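Local coordinates for folylpolyglutamate synthase (FolC) (PDB 6K8C), which probably adds glutamate to dihydropteroate and further glutamates to reduced folates, spending ATP, as a bifunctional dihydrofolate and folylpolyglutamate synthase, at residues V84-E89 with V98-L103; E104-Q109 with T126-M131. One frame throughout, in Å; residues are numbered along the deposited sequence.

Interaction 1. Residues V84-E89 with V98-L103; sequences VFEFRE and VGESVL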
ATOM      1  N   VAL A  84       4.283   0.889   8.151  1.00 28.66           N
ATOM      2  CA  VAL A  84       4.848   2.168   8.567  1.00 36.27           C
ATOM      3  C   VAL A  84       5.464   2.033   9.952  1.00 37.28           C
ATOM      4  O   VAL A  84       6.659   2.285  10.141  1.00 44.67           O
ATOM      5  CB  VAL A  84       3.784   3.278   8.561  1.00 40.31           C
ATOM      6  CG1 VAL A  84       4.401   4.592   9.021  1.00 42.37           C
ATOM      7  CG2 VAL A  84       3.164   3.417   7.179  1.00 31.98           C
ATOM      8  N   PHE A  85       4.646   1.650  10.929  1.00 28.28           N
ATOM      9  CA  PHE A  85       5.059   1.585  12.323  1.00 34.29           C
ATOM     10  C   PHE A  85       5.200   0.161  12.836  1.00 41.07           C
ATOM     11  O   PHE A  85       6.227  -0.172  13.430  1.00 38.09           O
ATOM     12  CB  PHE A  85       4.064   2.350  13.209  1.00 35.10           C
ATOM     13  CG  PHE A  85       3.780   3.750  12.732  1.00 38.35           C
ATOM     14  CD1 PHE A  85       4.728   4.751  12.874  1.00 42.53           C
ATOM     15  CD2 PHE A  85       2.564   4.063  12.147  1.00 37.62           C
ATOM     16  CE1 PHE A  85       4.470   6.042  12.439  1.00 44.87           C
ATOM     17  CE2 PHE A  85       2.299   5.354  11.710  1.00 36.03           C
ATOM     18  CZ  PHE A  85       3.257   6.342  11.857  1.00 40.27           C
ATOM     19  N   GLU A  86       4.193  -0.690  12.630  1.00 32.61           N
ATOM     20  CA  GLU A  86       4.204  -2.047  13.163  1.00 38.57           C
ATOM     21  C   GLU A  86       3.910  -3.048  12.058  1.00 36.20           C
ATOM     22  O   GLU A  86       3.141  -2.767  11.134  1.00 26.09           O
ATOM     23  CB  GLU A  86       3.168  -2.257  14.279  1.00 35.79           C
ATOM     24  CG  GLU A  86       3.168  -1.228  15.385  1.00 49.13           C
ATOM     25  CD  GLU A  86       1.859  -1.230  16.148  1.00 53.16           C
ATOM     26  OE1 GLU A  86       1.351  -2.332  16.449  1.00 53.30           O
ATOM     27  OE2 GLU A  86       1.333  -0.138  16.440  1.00 68.07           O
ATOM     28  N   PHE A  87       4.507  -4.235  12.197  1.00 25.64           N
ATOM     29  CA  PHE A  87       4.291  -5.326  11.247  1.00 28.71           C
ATOM     30  C   PHE A  87       2.813  -5.674  11.099  1.00 29.28           C
ATOM     31  O   PHE A  87       2.356  -6.019  10.003  1.00 27.43           O
ATOM     32  CB  PHE A  87       5.083  -6.564  11.698  1.00 25.60           C
ATOM     33  CG  PHE A  87       4.917  -7.766  10.799  1.00 26.59           C
ATOM     34  CD1 PHE A  87       5.586  -7.843   9.588  1.00 24.55           C
ATOM     35  CD2 PHE A  87       4.106  -8.824  11.175  1.00 29.22           C
ATOM     36  CE1 PHE A  87       5.444  -8.945   8.760  1.00 28.72           C
ATOM     37  CE2 PHE A  87       3.958  -9.937  10.352  1.00 29.02           C
ATOM     38  CZ  PHE A  87       4.628  -9.994   9.141  1.00 32.27           C
ATOM     39  N   ARG A  88       2.044  -5.607  12.191  1.00 25.30           N
ATOM     40  CA  ARG A  88       0.666  -6.083  12.108  1.00 27.78           C
ATOM     41  C   ARG A  88      -0.232  -5.180  11.267  1.00 25.38           C
ATOM     42  O   ARG A  88      -1.363  -5.578  10.976  1.00 27.32           O
ATOM     43  CB  ARG A  88       0.066  -6.259  13.504  1.00 27.33           C
ATOM     44  CG  ARG A  88      -0.187  -4.972  14.259  1.00 32.99           C
ATOM     45  CD  ARG A  88      -0.441  -5.277  15.728  1.00 46.34           C
ATOM     46  NE  ARG A  88      -0.912  -4.104  16.455  1.00 45.74           N
ATOM     47  CZ  ARG A  88      -2.137  -3.977  16.953  1.00 45.04           C
ATOM     48  NH1 ARG A  88      -2.475  -2.871  17.600  1.00 55.28           N
ATOM     49  NH2 ARG A  88      -3.021  -4.954  16.808  1.00 39.81           N
ATOM     50  N   GLU A  89       0.237  -3.989  10.874  1.00 27.74           N
ATOM     51  CA  GLU A  89      -0.500  -3.161   9.914  1.00 26.44           C
ATOM     52  C   GLU A  89      -0.816  -3.915   8.632  1.00 32.79           C
ATOM     53  O   GLU A  89      -1.782  -3.584   7.932  1.00 25.56           O
ATOM     54  CB  GLU A  89       0.303  -1.914   9.549  1.00 29.82           C
ATOM     55  CG  GLU A  89       0.487  -0.905  10.647  1.00 26.92           C
ATOM     56  CD  GLU A  89       1.564   0.101  10.304  1.00 34.41           C
ATOM     57  OE1 GLU A  89       1.794   0.358   9.093  1.00 32.54           O
ATOM     58  OE2 GLU A  89       2.179   0.636  11.246  1.00 30.40           O
ATOM     59  N   VAL A  98      -5.186  -6.320  12.765  1.00 32.60           N
ATOM     60  CA  VAL A  98      -5.258  -7.566  13.521  1.00 32.60           C
ATOM     61  C   VAL A  98      -4.653  -7.382  14.908  1.00 34.63           C
ATOM     62  O   VAL A  98      -3.675  -6.647  15.099  1.00 30.46           O
ATOM     63  CB  VAL A  98      -4.567  -8.706  12.750  1.00 31.88           C
ATOM     64  CG1 VAL A  98      -3.051  -8.501  12.702  1.00 28.45           C
ATOM     65  CG2 VAL A  98      -4.917 -10.057  13.367  1.00 33.63           C
ATOM     66  N   GLY A  99      -5.262  -8.031  15.896  1.00 39.96           N
ATOM     67  CA  GLY A  99      -4.728  -7.980  17.240  1.00 37.60           C
ATOM     68  C   GLY A  99      -3.450  -8.789  17.367  1.00 34.67           C
ATOM     69  O   GLY A  99      -3.250  -9.797  16.686  1.00 30.28           O
ATOM     70  N   GLU A 100      -2.571  -8.329  18.262  1.00 36.39           N
ATOM     71  CA  GLU A 100      -1.264  -8.964  18.423  1.00 41.74           C
ATOM     72  C   GLU A 100      -1.390 -10.440  18.782  1.00 35.03           C
ATOM     73  O   GLU A 100      -0.638 -11.279  18.269  1.00 35.50           O
ATOM     74  CB  GLU A 100      -0.456  -8.233  19.493  1.00 44.81           C
ATOM     75  CG  GLU A 100      -0.031  -6.835  19.117  1.00 47.48           C
ATOM     76  CD  GLU A 100       1.155  -6.364  19.931  1.00 61.00           C
ATOM     77  OE1 GLU A 100       1.832  -5.404  19.505  1.00 59.58           O
ATOM     78  OE2 GLU A 100       1.411  -6.961  20.997  1.00 66.90           O
ATOM     79  N   SER A 101      -2.328 -10.783  19.668  1.00 35.32           N
ATOM     80  CA  SER A 101      -2.432 -12.170  20.108  1.00 35.25           C
ATOM     81  C   SER A 101      -2.994 -13.065  19.015  1.00 41.98           C
ATOM     82  O   SER A 101      -2.606 -14.235  18.918  1.00 33.69           O
ATOM     83  CB  SER A 101      -3.284 -12.259  21.374  1.00 52.15           C
ATOM     84  OG  SER A 101      -4.363 -11.343  21.320  1.00 68.13           O
ATOM     85  N   VAL A 102      -3.897 -12.537  18.183  1.00 33.57           N
ATOM     86  CA  VAL A 102      -4.406 -13.303  17.048  1.00 35.00           C
ATOM     87  C   VAL A 102      -3.287 -13.590  16.054  1.00 29.45           C
ATOM     88  O   VAL A 102      -3.181 -14.698  15.512  1.00 30.31           O
ATOM     89  CB  VAL A 102      -5.571 -12.547  16.382  1.00 45.15           C
ATOM     90  CG1 VAL A 102      -6.020 -13.262  15.120  1.00 33.99           C
ATOM     91  CG2 VAL A 102      -6.733 -12.390  17.357  1.00 50.02           C
ATOM     92  N   LEU A 103      -2.437 -12.595  15.799  1.00 31.12           N
ATOM     93  CA  LEU A 103      -1.316 -12.785  14.883  1.00 30.22           C
ATOM     94  C   LEU A 103      -0.285 -13.755  15.458  1.00 32.00           C
ATOM     95  O   LEU A 103       0.229 -14.622  14.741  1.00 31.53           O
ATOM     96  CB  LEU A 103      -0.674 -11.433  14.576  1.00 29.52           C
ATOM     97  CG  LEU A 103       0.516 -11.401  13.617  1.00 30.89           C
ATOM     98  CD1 LEU A 103       0.172 -12.053  12.282  1.00 32.34           C
ATOM     99  CD2 LEU A 103       0.976  -9.967  13.418  1.00 31.55           C
TER
HETATM  100  O   HOH W   1       2.431  -4.712  17.082  1.00 47.97           O
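Residues 84-89 belong to the loop between strands 76-79 and 91-93 and tighten into a 3-10 turn at 87-89, while 98-103 run from an extended pair, V98 and G99, into the first turn of helix 100-110, with G99 at its N-cap. The backbones come nearest at R88 and V98, whose CA atoms are 6.3 Å apart. R88 CG sits in the crowded position between backbone N and carbonyl carbon (chi1 69°), and the chain runs extended to NE. NH2 donates a very short, bent hydrogen bond of 2.5 Å to V98 O, meeting the oxygen from above the carbonyl plane, not along a lone pair. NE donates a fairly straight 2.9 Å hydrogen bond, part of a salt bridge, to the syn lone pair of E86 OE1, in the guanidinium plane. In the Mur ligase middle domain, with its P-loop-type central sheet, this contact closes the edge hairpin of strands 91-93 and 96-97, joining the loop before it to the helix after it. E100 crosses R88 at about a right angle and lays CG over one guanidinium face, 3.8 Å from R88 CD. E100 OE1 lies well out of the guanidinium plane, 4.3 Å from R88 NE, with no N-H pointing at it, so probably only the charges attract; a water donating to E86 OE1 and E100 OE1 would ease the repulsion between the two acids. On the apolar side, L103 CD2 touches R88 CB at 3.8 Å and the edge of the F87 ring at CD2, 4.0 Å away. E89 OE2 accepts from F85 N and E86 N.

Interaction 2. Residues E104-Q109 with T126-M131; sequences ENAHQQ and TLLAVM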
ATOM      1  N   GLU A 104       0.031 -13.622  16.747  1.00 31.53           N
ATOM      2  CA  GLU A 104       0.992 -14.536  17.365  1.00 27.40           C
ATOM      3  C   GLU A 104       0.476 -15.970  17.349  1.00 32.67           C
ATOM      4  O   GLU A 104       1.254 -16.916  17.172  1.00 39.73           O
ATOM      5  CB  GLU A 104       1.300 -14.075  18.791  1.00 30.38           C
ATOM      6  CG  GLU A 104       2.140 -15.059  19.599  1.00 43.91           C
ATOM      7  CD  GLU A 104       3.568 -15.196  19.090  1.00 47.26           C
ATOM      8  OE1 GLU A 104       4.046 -14.295  18.367  1.00 41.28           O
ATOM      9  OE2 GLU A 104       4.221 -16.208  19.425  1.00 55.16           O
ATOM     10  N   ASN A 105      -0.839 -16.150  17.497  1.00 33.31           N
ATOM     11  CA  ASN A 105      -1.414 -17.491  17.466  1.00 32.52           C
ATOM     12  C   ASN A 105      -1.288 -18.123  16.085  1.00 38.56           C
ATOM     13  O   ASN A 105      -1.002 -19.320  15.969  1.00 33.39           O
ATOM     14  CB  ASN A 105      -2.876 -17.438  17.909  1.00 37.17           C
ATOM     15  CG  ASN A 105      -3.599 -18.745  17.677  1.00 51.57           C
ATOM     16  OD1 ASN A 105      -4.357 -18.886  16.716  1.00 54.50           O
ATOM     17  ND2 ASN A 105      -3.361 -19.715  18.552  1.00 58.04           N
ATOM     18  N   ALA A 106      -1.503 -17.345  15.022  1.00 30.03           N
ATOM     19  CA  ALA A 106      -1.302 -17.881  13.680  1.00 28.13           C
ATOM     20  C   ALA A 106       0.153 -18.273  13.465  1.00 31.33           C
ATOM     21  O   ALA A 106       0.446 -19.316  12.869  1.00 32.92           O
ATOM     22  CB  ALA A 106      -1.742 -16.856  12.631  1.00 29.15           C
ATOM     23  N   HIS A 107       1.078 -17.436  13.935  1.00 26.45           N
ATOM     24  CA  HIS A 107       2.494 -17.765  13.843  1.00 28.33           C
ATOM     25  C   HIS A 107       2.810 -19.050  14.603  1.00 31.27           C
ATOM     26  O   HIS A 107       3.554 -19.907  14.110  1.00 33.45           O
ATOM     27  CB  HIS A 107       3.330 -16.605  14.382  1.00 26.83           C
ATOM     28  CG  HIS A 107       4.720 -17.003  14.771  1.00 33.16           C
ATOM     29  ND1 HIS A 107       5.683 -17.335  13.844  1.00 32.28           N
ATOM     30  CD2 HIS A 107       5.296 -17.155  15.987  1.00 35.64           C
ATOM     31  CE1 HIS A 107       6.800 -17.660  14.471  1.00 39.20           C
ATOM     32  NE2 HIS A 107       6.592 -17.561  15.771  1.00 31.40           N
ATOM     33  N   GLN A 108       2.242 -19.208  15.800  1.00 32.45           N
ATOM     34  CA  GLN A 108       2.531 -20.395  16.602  1.00 39.31           C
ATOM     35  C   GLN A 108       2.110 -21.671  15.881  1.00 39.08           C
ATOM     36  O   GLN A 108       2.782 -22.702  15.992  1.00 40.32           O
ATOM     37  CB  GLN A 108       1.844 -20.292  17.963  1.00 35.98           C
ATOM     38  CG  GLN A 108       2.621 -19.479  18.991  1.00 43.72           C
ATOM     39  CD  GLN A 108       4.097 -19.853  19.047  1.00 50.14           C
ATOM     40  OE1 GLN A 108       4.453 -21.031  19.058  1.00 47.19           O
ATOM     41  NE2 GLN A 108       4.962 -18.845  19.087  1.00 40.66           N
ATOM     42  N   GLN A 109       1.011 -21.618  15.123  1.00 36.53           N
ATOM     43  CA  GLN A 109       0.589 -22.789  14.359  1.00 35.76           C
ATOM     44  C   GLN A 109       1.514 -23.049  13.175  1.00 42.62           C
ATOM     45  O   GLN A 109       1.770 -24.208  12.826  1.00 37.10           O
ATOM     46  CB  GLN A 109      -0.851 -22.615  13.873  1.00 44.51           C
ATOM     47  CG  GLN A 109      -1.871 -22.379  14.974  1.00 47.48           C
ATOM     48  CD  GLN A 109      -3.281 -22.243  14.430  1.00 50.25           C
ATOM     49  OE1 GLN A 109      -3.950 -21.234  14.651  1.00 54.21           O
ATOM     50  NE2 GLN A 109      -3.737 -23.261  13.707  1.00 46.03           N
ATOM     51  N   THR A 126       2.716 -13.733   3.766  1.00 25.40           N
ATOM     52  CA  THR A 126       1.628 -14.236   2.932  1.00 24.95           C
ATOM     53  C   THR A 126       0.914 -15.409   3.598  1.00 29.76           C
ATOM     54  O   THR A 126      -0.320 -15.460   3.627  1.00 25.62           O
ATOM     55  CB  THR A 126       2.167 -14.637   1.553  1.00 28.41           C
ATOM     56  OG1 THR A 126       2.762 -13.496   0.921  1.00 31.75           O
ATOM     57  CG2 THR A 126       1.050 -15.169   0.659  1.00 26.80           C
ATOM     58  N   LEU A 127       1.674 -16.369   4.139  1.00 29.13           N
ATOM     59  CA  LEU A 127       1.046 -17.493   4.827  1.00 27.25           C
ATOM     60  C   LEU A 127       0.281 -17.028   6.056  1.00 25.00           C
ATOM     61  O   LEU A 127      -0.797 -17.552   6.358  1.00 28.82           O
ATOM     62  CB  LEU A 127       2.091 -18.543   5.228  1.00 26.51           C
ATOM     63  CG  LEU A 127       2.804 -19.304   4.108  1.00 30.76           C
ATOM     64  CD1 LEU A 127       3.674 -20.408   4.717  1.00 34.07           C
ATOM     65  CD2 LEU A 127       1.819 -19.889   3.102  1.00 28.96           C
ATOM     66  N   LEU A 128       0.830 -16.054   6.789  1.00 22.89           N
ATOM     67  CA  LEU A 128       0.115 -15.510   7.934  1.00 24.78           C
ATOM     68  C   LEU A 128      -1.219 -14.902   7.507  1.00 26.70           C
ATOM     69  O   LEU A 128      -2.235 -15.066   8.195  1.00 28.07           O
ATOM     70  CB  LEU A 128       0.978 -14.468   8.649  1.00 24.98           C
ATOM     71  CG  LEU A 128       2.145 -14.979   9.498  1.00 25.10           C
ATOM     72  CD1 LEU A 128       3.021 -13.817   9.934  1.00 28.15           C
ATOM     73  CD2 LEU A 128       1.635 -15.763  10.700  1.00 27.57           C
ATOM     74  N   ALA A 129      -1.236 -14.202   6.371  1.00 25.65           N
ATOM     75  CA  ALA A 129      -2.486 -13.635   5.873  1.00 24.49           C
ATOM     76  C   ALA A 129      -3.506 -14.728   5.575  1.00 27.06           C
ATOM     77  O   ALA A 129      -4.683 -14.605   5.935  1.00 26.08           O
ATOM     78  CB  ALA A 129      -2.222 -12.785   4.625  1.00 24.21           C
ATOM     79  N   VAL A 130      -3.075 -15.806   4.915  1.00 24.09           N
ATOM     80  CA  VAL A 130      -3.995 -16.896   4.597  1.00 23.89           C
ATOM     81  C   VAL A 130      -4.506 -17.552   5.872  1.00 32.06           C
ATOM     82  O   VAL A 130      -5.690 -17.899   5.973  1.00 31.00           O
ATOM     83  CB  VAL A 130      -3.320 -17.920   3.670  1.00 30.70           C
ATOM     84  CG1 VAL A 130      -4.292 -19.064   3.337  1.00 34.58           C
ATOM     85  CG2 VAL A 130      -2.815 -17.246   2.410  1.00 32.95           C
ATOM     86  N   MET A 131      -3.627 -17.736   6.864  1.00 27.74           N
ATOM     87  CA  MET A 131      -4.058 -18.310   8.137  1.00 28.68           C
ATOM     88  C   MET A 131      -5.094 -17.419   8.810  1.00 41.56           C
ATOM     89  O   MET A 131      -6.123 -17.897   9.307  1.00 32.64           O
ATOM     90  CB  MET A 131      -2.853 -18.517   9.060  1.00 33.16           C
ATOM     91  CG  MET A 131      -2.045 -19.770   8.773  1.00 42.98           C
ATOM     92  SD  MET A 131      -2.939 -21.297   9.151  1.00 38.90           S
ATOM     93  CE  MET A 131      -3.152 -21.132  10.920  1.00 38.62           C
TER
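A methyl group of L128 and the bent side chain of M131 meet the flank of helix 100-110 formed by A106, H107 and Q109. L128 CD2 reaches the backbone between A106 and H107, lying 3.7 Å from H107 N, and also touches A106 CB at 4.0 Å. In L128, CG lies anti to the carbonyl carbon (chi1 -75°); CD1 continues the extended chain, while CD2 branches off it onto the A106-H107 backbone. Beside it, A106 CB meets M131 CB at 4.1 Å, and the backbones come nearest here, the CA atoms of A106 and M131 being 6.2 Å apart. M131 is folded at both chi2 and chi3, which swings CE against the terminal amide of Q109, 3.7 Å from Q109 CD; the two chains cross obliquely. No hydrogen bond joins the two segments, so the contact rests on van der Waals packing. The short axes of 104-109 and 126-131 pass 9.6 Å apart with a crossing angle of 110°, so that helices 100-110 and 121-132 of the Mur ligase middle domain, with the short helix 114-118 between them in the chain, lie steeply across one another. The second shell holds H107 in place. It turns its imidazole away from L128, where ND1 is hydrogen-bonded to Y124 of helix 121-132 and NE2 to the backbone oxygen of N10; the ring also meets F15. One turn apart, E104 OE2 accepts a nearly straight bond of 2.8 Å from Q108 NE2, which is shared with N10 O. Farther out, F38 of helix 28-41 and L110 pack on M131.

Both interactions lie in the Mur ligase middle domain, their centres 11 Å apart, and both use helix 100-110: interaction 1 takes its N-terminal turn and interaction 2 the turns that follow. They come in series along the chain, the hairpin of strands 91-93 and 96-97 falling between the two segments of the first and helix 114-118 between those of the second. L128 ties them together, since its CD1 packs on F87 CE2 at 4.0 Å and on L103 CD1. The apolar side of interaction 1 thus runs directly into the interface between helices 100-110 and 121-132, connecting the loop after strand 76-79 with the helices beside the large sheet.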